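Local coordinates for uncharacterized conserved protein (Staphylococcus epidermidis, PDB 3FRM) that is of unknown function but carries a GNAT-family acetyltransferase domain, so it may transfer an acyl group from a coenzyme A thioester, at residues A107-I121 and G203-N217. Sequence-based numbering, arbitrary orientation.
Sequences AKALKELSRKRDVDI and GIGSEIQAYVGRMAN. With SO4 (sulfate ion), chain H.
Helix 204-216 of this GNAT-like fold begins at an anion-binding turn of the kind that holds the acetyl-CoA pyrophosphate in the family, and 107-121 runs along it, from near its C-terminal end back to edge strand 120-123. The example illustrates how one buried acidic side chain can anchor an irregular loop. Glu207, its chain bent about the CB-CG bond (chi2 -56°), turns its carboxylate into the backbone of the loop. OE2 accepts from Ser114 OG at 2.7 Å, while OE1 receives a nearly straight bond from Arg115 N at 2.8 Å, both on syn sides. A weak salt bridge brings Arg117 NH1 to the same OE1, its guanidinium plane turned 63° from the carboxylate. The nearby positive charge and the N-H donors would probably favour the ionised carboxylate. That guanidinium lies between Arg115 CB over its centre and Gly203 CA beneath the opposite face, and its NH1 also donates to Leu113 O. At the other end, short helix 107-111 crosses helix 204-216 at 139° between N-to-C directions, the axes 7.4 Å apart at their closest approach; the bare CA of Gly213 lies 4.1 Å from Leu110 CB. Beyond the loop, Ile121 lays CG2 over a face of the Tyr211 ring, a CH-pi contact, and Val119 meets Ile204, which also packs on Val176. At the helix N-terminus a sulfate, also bonded by Arg237, probably marks the cofactor phosphate site: Gly203 N reaches its O4 at 2.7 Å, and Ser206 N its O3 at 3.2 Å.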
ATOM      1  N   ALA A 107      -6.968  -0.515 -21.844  1.00 16.39           N
ATOM      2  CA  ALA A 107      -6.254  -1.706 -22.383  1.00 15.07           C
ATOM      3  C   ALA A 107      -4.921  -1.399 -23.019  1.00 14.78           C
ATOM      4  O   ALA A 107      -3.913  -2.014 -22.690  1.00 13.72           O
ATOM      5  CB  ALA A 107      -7.126  -2.480 -23.387  1.00 14.68           C
ATOM      6  N   LYS A 108      -4.922  -0.440 -23.948  1.00 14.69           N
ATOM      7  CA  LYS A 108      -3.736  -0.112 -24.725  1.00 14.00           C
ATOM      8  C   LYS A 108      -2.543   0.151 -23.785  1.00 14.37           C
ATOM      9  O   LYS A 108      -1.410  -0.219 -24.083  1.00 14.87           O
ATOM     10  CB  LYS A 108      -4.035   1.094 -25.655  1.00 13.28           C
ATOM     11  CG  LYS A 108      -2.929   2.117 -25.784  1.00 12.52           C
ATOM     12  CD  LYS A 108      -3.179   3.072 -26.995  1.00 12.58           C
ATOM     13  CE  LYS A 108      -1.895   3.413 -27.752  1.00  8.97           C
ATOM     14  NZ  LYS A 108      -2.265   4.416 -28.728  1.00 10.96           N
ATOM     15  N   ALA A 109      -2.807   0.770 -22.639  1.00 14.63           N
ATOM     16  CA  ALA A 109      -1.737   1.130 -21.714  1.00 14.81           C
ATOM     17  C   ALA A 109      -1.050  -0.130 -21.176  1.00 15.14           C
ATOM     18  O   ALA A 109       0.138  -0.115 -20.911  1.00 15.84           O
ATOM     19  CB  ALA A 109      -2.263   2.012 -20.580  1.00 12.33           C
ATOM     20  N   LEU A 110      -1.795  -1.217 -21.040  1.00 16.08           N
ATOM     21  CA  LEU A 110      -1.240  -2.505 -20.619  1.00 16.02           C
ATOM     22  C   LEU A 110      -0.609  -3.259 -21.806  1.00 16.97           C
ATOM     23  O   LEU A 110       0.352  -4.027 -21.627  1.00 16.32           O
ATOM     24  CB  LEU A 110      -2.351  -3.362 -20.009  1.00 15.31           C
ATOM     25  CG  LEU A 110      -2.637  -3.514 -18.505  1.00 17.59           C
ATOM     26  CD1 LEU A 110      -1.998  -2.512 -17.547  1.00 13.82           C
ATOM     27  CD2 LEU A 110      -4.137  -3.588 -18.264  1.00 17.19           C
ATOM     28  N   LYS A 111      -1.154  -3.083 -23.008  1.00 17.91           N
ATOM     29  CA  LYS A 111      -0.576  -3.714 -24.200  1.00 19.59           C
ATOM     30  C   LYS A 111       0.872  -3.230 -24.346  1.00 20.39           C
ATOM     31  O   LYS A 111       1.810  -3.993 -24.541  1.00 19.66           O
ATOM     32  CB  LYS A 111      -1.343  -3.278 -25.461  1.00 20.44           C
ATOM     33  CG  LYS A 111      -2.767  -3.787 -25.585  1.00 21.83           C
ATOM     34  CD  LYS A 111      -3.425  -3.356 -26.929  1.00 22.33           C
ATOM     35  CE  LYS A 111      -4.944  -3.576 -26.795  1.00 24.72           C
ATOM     36  NZ  LYS A 111      -5.661  -3.386 -28.080  1.00 28.42           N
ATOM     37  N   GLU A 112       1.017  -1.916 -24.268  1.00 22.14           N
ATOM     38  CA  GLU A 112       2.306  -1.226 -24.303  1.00 22.73           C
ATOM     39  C   GLU A 112       3.376  -1.847 -23.354  1.00 22.75           C
ATOM     40  O   GLU A 112       4.566  -1.695 -23.602  1.00 21.49           O
ATOM     41  CB  GLU A 112       2.054   0.240 -23.920  1.00 22.53           C
ATOM     42  CG  GLU A 112       3.207   1.154 -24.174  1.00 25.43           C
ATOM     43  CD  GLU A 112       4.288   1.091 -23.081  1.00 27.98           C
ATOM     44  OE1 GLU A 112       3.990   0.628 -21.931  1.00 28.00           O
ATOM     45  OE2 GLU A 112       5.435   1.522 -23.390  1.00 26.66           O
ATOM     46  N   LEU A 113       2.968  -2.509 -22.265  1.00 22.69           N
ATOM     47  CA  LEU A 113       3.958  -3.007 -21.281  1.00 23.60           C
ATOM     48  C   LEU A 113       4.847  -4.152 -21.763  1.00 24.62           C
ATOM     49  O   LEU A 113       5.885  -4.457 -21.148  1.00 24.56           O
ATOM     50  CB  LEU A 113       3.271  -3.462 -20.018  1.00 22.69           C
ATOM     51  CG  LEU A 113       3.192  -2.549 -18.809  1.00 23.18           C
ATOM     52  CD1 LEU A 113       3.461  -1.087 -19.089  1.00 19.01           C
ATOM     53  CD2 LEU A 113       1.856  -2.760 -18.156  1.00 21.17           C
ATOM     54  N   SER A 114       4.415  -4.797 -22.844  1.00 26.13           N
ATOM     55  CA  SER A 114       5.069  -6.018 -23.348  1.00 28.03           C
ATOM     56  C   SER A 114       6.467  -5.752 -23.843  1.00 28.18           C
ATOM     57  O   SER A 114       6.721  -4.719 -24.437  1.00 28.03           O
ATOM     58  CB  SER A 114       4.278  -6.696 -24.475  1.00 28.07           C
ATOM     59  OG  SER A 114       4.439  -8.110 -24.343  1.00 29.42           O
ATOM     60  N   ARG A 115       7.364  -6.689 -23.565  1.00 28.72           N
ATOM     61  CA  ARG A 115       8.743  -6.566 -23.980  1.00 29.76           C
ATOM     62  C   ARG A 115       9.262  -7.833 -24.691  1.00 30.07           C
ATOM     63  O   ARG A 115      10.460  -7.943 -25.001  1.00 30.70           O
ATOM     64  CB  ARG A 115       9.608  -6.184 -22.779  1.00 29.78           C
ATOM     65  CG  ARG A 115      10.313  -4.812 -22.855  1.00 31.86           C
ATOM     66  CD  ARG A 115       9.573  -3.690 -23.614  1.00 34.73           C
ATOM     67  NE  ARG A 115       9.550  -2.447 -22.822  1.00 37.36           N
ATOM     68  CZ  ARG A 115       8.667  -1.446 -22.963  1.00 37.70           C
ATOM     69  NH1 ARG A 115       8.733  -0.376 -22.163  1.00 36.93           N
ATOM     70  NH2 ARG A 115       7.711  -1.506 -23.885  1.00 35.43           N
ATOM     71  N   LYS A 116       8.348  -8.762 -24.983  1.00 29.91           N
ATOM     72  CA  LYS A 116       8.668 -10.045 -25.633  1.00 29.69           C
ATOM     73  C   LYS A 116       9.652 -10.853 -24.809  1.00 28.71           C
ATOM     74  O   LYS A 116      10.494 -11.566 -25.360  1.00 28.25           O
ATOM     75  CB  LYS A 116       9.174  -9.845 -27.078  1.00 30.08           C
ATOM     76  CG  LYS A 116       8.124  -9.265 -28.016  1.00 32.11           C
ATOM     77  CD  LYS A 116       7.253 -10.353 -28.629  1.00 35.48           C
ATOM     78  CE  LYS A 116       7.860 -10.851 -29.948  1.00 38.83           C
ATOM     79  NZ  LYS A 116       7.416 -12.255 -30.277  1.00 42.70           N
ATOM     80  N   ARG A 117       9.544 -10.718 -23.485  1.00 27.93           N
ATOM     81  CA  ARG A 117      10.308 -11.551 -22.576  1.00 27.66           C
ATOM     82  C   ARG A 117       9.966 -13.011 -22.875  1.00 27.89           C
ATOM     83  O   ARG A 117       8.939 -13.286 -23.492  1.00 28.06           O
ATOM     84  CB  ARG A 117      10.005 -11.187 -21.140  1.00 26.66           C
ATOM     85  CG  ARG A 117      10.456  -9.798 -20.766  1.00 27.61           C
ATOM     86  CD  ARG A 117       9.537  -9.218 -19.667  1.00 28.43           C
ATOM     87  NE  ARG A 117       9.819  -7.800 -19.380  1.00 31.41           N
ATOM     88  CZ  ARG A 117       8.986  -6.757 -19.528  1.00 29.74           C
ATOM     89  NH1 ARG A 117       7.726  -6.891 -19.958  1.00 29.17           N
ATOM     90  NH2 ARG A 117       9.434  -5.551 -19.220  1.00 26.28           N
ATOM     91  N   ASP A 118      10.834 -13.949 -22.513  1.00 28.25           N
ATOM     92  CA  ASP A 118      10.421 -15.355 -22.558  1.00 28.82           C
ATOM     93  C   ASP A 118       9.617 -15.795 -21.308  1.00 28.54           C
ATOM     94  O   ASP A 118      10.171 -16.267 -20.298  1.00 28.75           O
ATOM     95  CB  ASP A 118      11.584 -16.295 -22.823  1.00 29.52           C
ATOM     96  CG  ASP A 118      11.119 -17.723 -23.066  1.00 31.45           C
ATOM     97  OD1 ASP A 118      11.541 -18.321 -24.061  1.00 34.52           O
ATOM     98  OD2 ASP A 118      10.310 -18.248 -22.283  1.00 33.48           O
ATOM     99  N   VAL A 119       8.303 -15.640 -21.405  1.00 27.44           N
ATOM    100  CA  VAL A 119       7.387 -16.020 -20.357  1.00 26.39           C
ATOM    101  C   VAL A 119       6.226 -16.673 -21.077  1.00 25.76           C
ATOM    102  O   VAL A 119       5.559 -16.064 -21.914  1.00 26.07           O
ATOM    103  CB  VAL A 119       6.828 -14.778 -19.582  1.00 26.94           C
ATOM    104  CG1 VAL A 119       5.795 -15.214 -18.595  1.00 26.05           C
ATOM    105  CG2 VAL A 119       7.929 -13.992 -18.883  1.00 26.25           C
ATOM    106  N   ASP A 120       5.961 -17.915 -20.760  1.00 24.69           N
ATOM    107  CA  ASP A 120       4.957 -18.590 -21.504  1.00 24.37           C
ATOM    108  C   ASP A 120       3.696 -18.530 -20.653  1.00 23.36           C
ATOM    109  O   ASP A 120       3.733 -18.878 -19.480  1.00 22.70           O
ATOM    110  CB  ASP A 120       5.466 -19.997 -21.829  1.00 24.52           C
ATOM    111  CG  ASP A 120       4.357 -20.970 -22.203  1.00 28.29           C
ATOM    112  OD1 ASP A 120       3.513 -20.614 -23.071  1.00 28.96           O
ATOM    113  OD2 ASP A 120       4.365 -22.118 -21.647  1.00 32.15           O
ATOM    114  N   ILE A 121       2.601 -18.045 -21.253  1.00 23.18           N
ATOM    115  CA  ILE A 121       1.334 -17.744 -20.546  1.00 22.73           C
ATOM    116  C   ILE A 121       0.204 -18.586 -21.100  1.00 22.32           C
ATOM    117  O   ILE A 121      -0.094 -18.515 -22.287  1.00 20.97           O
ATOM    118  CB  ILE A 121       0.920 -16.252 -20.661  1.00 22.74           C
ATOM    119  CG1 ILE A 121       2.083 -15.324 -20.275  1.00 24.15           C
ATOM    120  CG2 ILE A 121      -0.337 -15.963 -19.800  1.00 21.39           C
ATOM    121  CD1 ILE A 121       1.758 -13.774 -20.248  1.00 24.55           C
ATOM    122  N   GLY A 203       9.779  -8.313 -14.835  1.00 19.59           N
ATOM    123  CA  GLY A 203       9.025  -8.133 -16.079  1.00 19.43           C
ATOM    124  C   GLY A 203       7.965  -9.185 -16.272  1.00 18.99           C
ATOM    125  O   GLY A 203       7.155  -9.114 -17.202  1.00 18.97           O
ATOM    126  N   ILE A 204       7.966 -10.168 -15.383  1.00 18.87           N
ATOM    127  CA  ILE A 204       6.961 -11.205 -15.427  1.00 17.32           C
ATOM    128  C   ILE A 204       5.528 -10.700 -15.218  1.00 17.23           C
ATOM    129  O   ILE A 204       4.630 -11.095 -15.984  1.00 16.38           O
ATOM    130  CB  ILE A 204       7.305 -12.326 -14.491  1.00 17.64           C
ATOM    131  CG1 ILE A 204       8.662 -12.917 -14.930  1.00 16.00           C
ATOM    132  CG2 ILE A 204       6.174 -13.325 -14.475  1.00 14.44           C
ATOM    133  CD1 ILE A 204       9.225 -13.932 -13.913  1.00 19.82           C
ATOM    134  N   GLY A 205       5.301  -9.874 -14.182  1.00 16.83           N
ATOM    135  CA  GLY A 205       3.995  -9.251 -13.972  1.00 15.50           C
ATOM    136  C   GLY A 205       3.632  -8.353 -15.169  1.00 16.11           C
ATOM    137  O   GLY A 205       2.489  -8.333 -15.647  1.00 16.25           O
ATOM    138  N   SER A 206       4.571  -7.604 -15.709  1.00 15.19           N
ATOM    139  CA  SER A 206       4.086  -6.777 -16.801  1.00 15.56           C
ATOM    140  C   SER A 206       3.751  -7.614 -18.082  1.00 14.48           C
ATOM    141  O   SER A 206       2.850  -7.251 -18.817  1.00 13.07           O
ATOM    142  CB  SER A 206       4.996  -5.599 -17.046  1.00 15.33           C
ATOM    143  OG  SER A 206       6.067  -6.059 -17.812  1.00 19.07           O
ATOM    144  N   GLU A 207       4.385  -8.784 -18.274  1.00 14.62           N
ATOM    145  CA  GLU A 207       3.949  -9.673 -19.347  1.00 14.68           C
ATOM    146  C   GLU A 207       2.513 -10.120 -19.140  1.00 14.27           C
ATOM    147  O   GLU A 207       1.701 -10.033 -20.054  1.00 14.02           O
ATOM    148  CB  GLU A 207       4.903 -10.849 -19.604  1.00 14.57           C
ATOM    149  CG  GLU A 207       6.194 -10.478 -20.414  1.00 19.74           C
ATOM    150  CD  GLU A 207       5.966  -9.814 -21.794  1.00 23.89           C
ATOM    151  OE1 GLU A 207       6.880  -9.096 -22.281  1.00 25.79           O
ATOM    152  OE2 GLU A 207       4.884 -10.004 -22.402  1.00 27.80           O
ATOM    153  N   ILE A 208       2.188 -10.530 -17.914  1.00 14.19           N
ATOM    154  CA  ILE A 208       0.869 -11.019 -17.597  1.00 13.93           C
ATOM    155  C   ILE A 208      -0.147  -9.927 -17.817  1.00 15.36           C
ATOM    156  O   ILE A 208      -1.271 -10.164 -18.276  1.00 15.86           O
ATOM    157  CB  ILE A 208       0.790 -11.558 -16.149  1.00 14.03           C
ATOM    158  CG1 ILE A 208       1.468 -12.918 -16.067  1.00 11.28           C
ATOM    159  CG2 ILE A 208      -0.651 -11.614 -15.650  1.00 10.76           C
ATOM    160  CD1 ILE A 208       2.034 -13.267 -14.636  1.00 13.00           C
ATOM    161  N   GLN A 209       0.257  -8.709 -17.519  1.00 16.68           N
ATOM    162  CA  GLN A 209      -0.657  -7.625 -17.602  1.00 16.68           C
ATOM    163  C   GLN A 209      -0.974  -7.312 -19.065  1.00 17.70           C
ATOM    164  O   GLN A 209      -2.132  -7.159 -19.422  1.00 17.63           O
ATOM    165  CB  GLN A 209      -0.034  -6.440 -16.922  1.00 16.97           C
ATOM    166  CG  GLN A 209      -1.039  -5.475 -16.469  1.00 17.81           C
ATOM    167  CD  GLN A 209      -1.655  -5.925 -15.201  1.00 18.99           C
ATOM    168  OE1 GLN A 209      -0.966  -6.409 -14.332  1.00 21.69           O
ATOM    169  NE2 GLN A 209      -2.958  -5.756 -15.074  1.00 18.41           N
ATOM    170  N   ALA A 210       0.058  -7.214 -19.903  1.00 17.61           N
ATOM    171  CA  ALA A 210      -0.135  -6.954 -21.309  1.00 18.52           C
ATOM    172  C   ALA A 210      -0.971  -8.020 -22.000  1.00 19.05           C
ATOM    173  O   ALA A 210      -1.714  -7.718 -22.928  1.00 19.67           O
ATOM    174  CB  ALA A 210       1.218  -6.810 -22.029  1.00 18.30           C
ATOM    175  N   TYR A 211      -0.824  -9.263 -21.567  1.00 19.01           N
ATOM    176  CA  TYR A 211      -1.632 -10.349 -22.079  1.00 19.13           C
ATOM    177  C   TYR A 211      -3.116 -10.046 -21.829  1.00 19.23           C
ATOM    178  O   TYR A 211      -3.927 -10.022 -22.761  1.00 19.86           O
ATOM    179  CB  TYR A 211      -1.241 -11.635 -21.350  1.00 18.87           C
ATOM    180  CG  TYR A 211      -1.886 -12.855 -21.912  1.00 19.49           C
ATOM    181  CD1 TYR A 211      -1.168 -13.719 -22.760  1.00 18.51           C
ATOM    182  CD2 TYR A 211      -3.213 -13.177 -21.596  1.00 19.35           C
ATOM    183  CE1 TYR A 211      -1.758 -14.849 -23.308  1.00 17.70           C
ATOM    184  CE2 TYR A 211      -3.817 -14.324 -22.141  1.00 20.94           C
ATOM    185  CZ  TYR A 211      -3.073 -15.139 -23.007  1.00 20.56           C
ATOM    186  OH  TYR A 211      -3.641 -16.264 -23.539  1.00 25.37           O
ATOM    187  N   VAL A 212      -3.458  -9.825 -20.564  1.00 18.33           N
ATOM    188  CA  VAL A 212      -4.786  -9.407 -20.193  1.00 18.15           C
ATOM    189  C   VAL A 212      -5.208  -8.207 -21.079  1.00 19.59           C
ATOM    190  O   VAL A 212      -6.339  -8.131 -21.583  1.00 20.58           O
ATOM    191  CB  VAL A 212      -4.826  -9.091 -18.678  1.00 18.11           C
ATOM    192  CG1 VAL A 212      -6.101  -8.412 -18.303  1.00 18.17           C
ATOM    193  CG2 VAL A 212      -4.637 -10.395 -17.809  1.00 17.74           C
ATOM    194  N   GLY A 213      -4.271  -7.294 -21.314  1.00 19.32           N
ATOM    195  CA  GLY A 213      -4.545  -6.111 -22.100  1.00 19.74           C
ATOM    196  C   GLY A 213      -4.954  -6.460 -23.524  1.00 20.63           C
ATOM    197  O   GLY A 213      -5.864  -5.805 -24.090  1.00 19.83           O
ATOM    198  N   ARG A 214      -4.268  -7.463 -24.105  1.00 20.38           N
ATOM    199  CA  ARG A 214      -4.572  -7.921 -25.448  1.00 20.68           C
ATOM    200  C   ARG A 214      -5.924  -8.615 -25.486  1.00 21.39           C
ATOM    201  O   ARG A 214      -6.690  -8.394 -26.416  1.00 21.27           O
ATOM    202  CB  ARG A 214      -3.453  -8.798 -26.049  1.00 20.93           C
ATOM    203  CG  ARG A 214      -2.183  -8.013 -26.420  1.00 16.64           C
ATOM    204  CD  ARG A 214      -1.106  -8.882 -27.062  1.00 17.55           C
ATOM    205  NE  ARG A 214      -0.820 -10.107 -26.310  1.00 18.35           N
ATOM    206  CZ  ARG A 214       0.084 -10.219 -25.341  1.00 18.00           C
ATOM    207  NH1 ARG A 214       0.831  -9.175 -24.984  1.00 16.21           N
ATOM    208  NH2 ARG A 214       0.242 -11.389 -24.724  1.00 17.36           N
HETATM  209  N   MSE A 215      -6.250  -9.401 -24.464  1.00 21.92           N
HETATM  210  CA  MSE A 215      -7.602  -9.933 -24.379  1.00 23.21           C
HETATM  211  C   MSE A 215      -8.645  -8.842 -24.281  1.00 23.02           C
HETATM  212  O   MSE A 215      -9.727  -8.977 -24.828  1.00 23.40           O
HETATM  213  CB  MSE A 215      -7.797 -10.839 -23.179  1.00 23.92           C
HETATM  214  CG  MSE A 215      -6.998 -12.069 -23.207  1.00 29.89           C
HETATM  215 SE   MSE A 215      -7.301 -13.026 -21.528  0.55 43.01          SE
HETATM  216  CE  MSE A 215      -7.589 -11.584 -20.271  1.00 42.75           C
ATOM    217  N   ALA A 216      -8.349  -7.756 -23.582  1.00 22.74           N
ATOM    218  CA  ALA A 216      -9.405  -6.798 -23.311  1.00 22.69           C
ATOM    219  C   ALA A 216     -10.001  -6.153 -24.555  1.00 23.12           C
ATOM    220  O   ALA A 216     -11.156  -5.713 -24.537  1.00 23.90           O
ATOM    221  CB  ALA A 216      -8.934  -5.762 -22.335  1.00 21.80           C
ATOM    222  N   ASN A 217      -9.221  -6.097 -25.637  1.00 23.70           N
ATOM    223  CA  ASN A 217      -9.548  -5.279 -26.802  1.00 23.66           C
ATOM    224  C   ASN A 217      -9.487  -3.796 -26.459  1.00 23.73           C
ATOM    225  O   ASN A 217      -8.425  -3.309 -26.100  1.00 25.11           O
ATOM    226  CB  ASN A 217     -10.905  -5.650 -27.392  1.00 23.80           C
ATOM    227  CG  ASN A 217     -10.820  -6.803 -28.329  1.00 24.83           C
ATOM    228  OD1 ASN A 217     -11.055  -7.957 -27.926  1.00 27.22           O
ATOM    229  ND2 ASN A 217     -10.460  -6.522 -29.597  1.00 22.27           N
TER
HETATM  230  S   SO4 H 253       7.156  -6.503 -13.101  1.00 52.66           S
HETATM  231  O1  SO4 H 253       6.606  -5.640 -14.146  1.00 57.17           O
HETATM  232  O2  SO4 H 253       6.733  -5.891 -11.852  1.00 53.07           O
HETATM  233  O3  SO4 H 253       6.612  -7.838 -13.306  1.00 50.82           O
HETATM  234  O4  SO4 H 253       8.619  -6.502 -13.129  1.00 51.17           O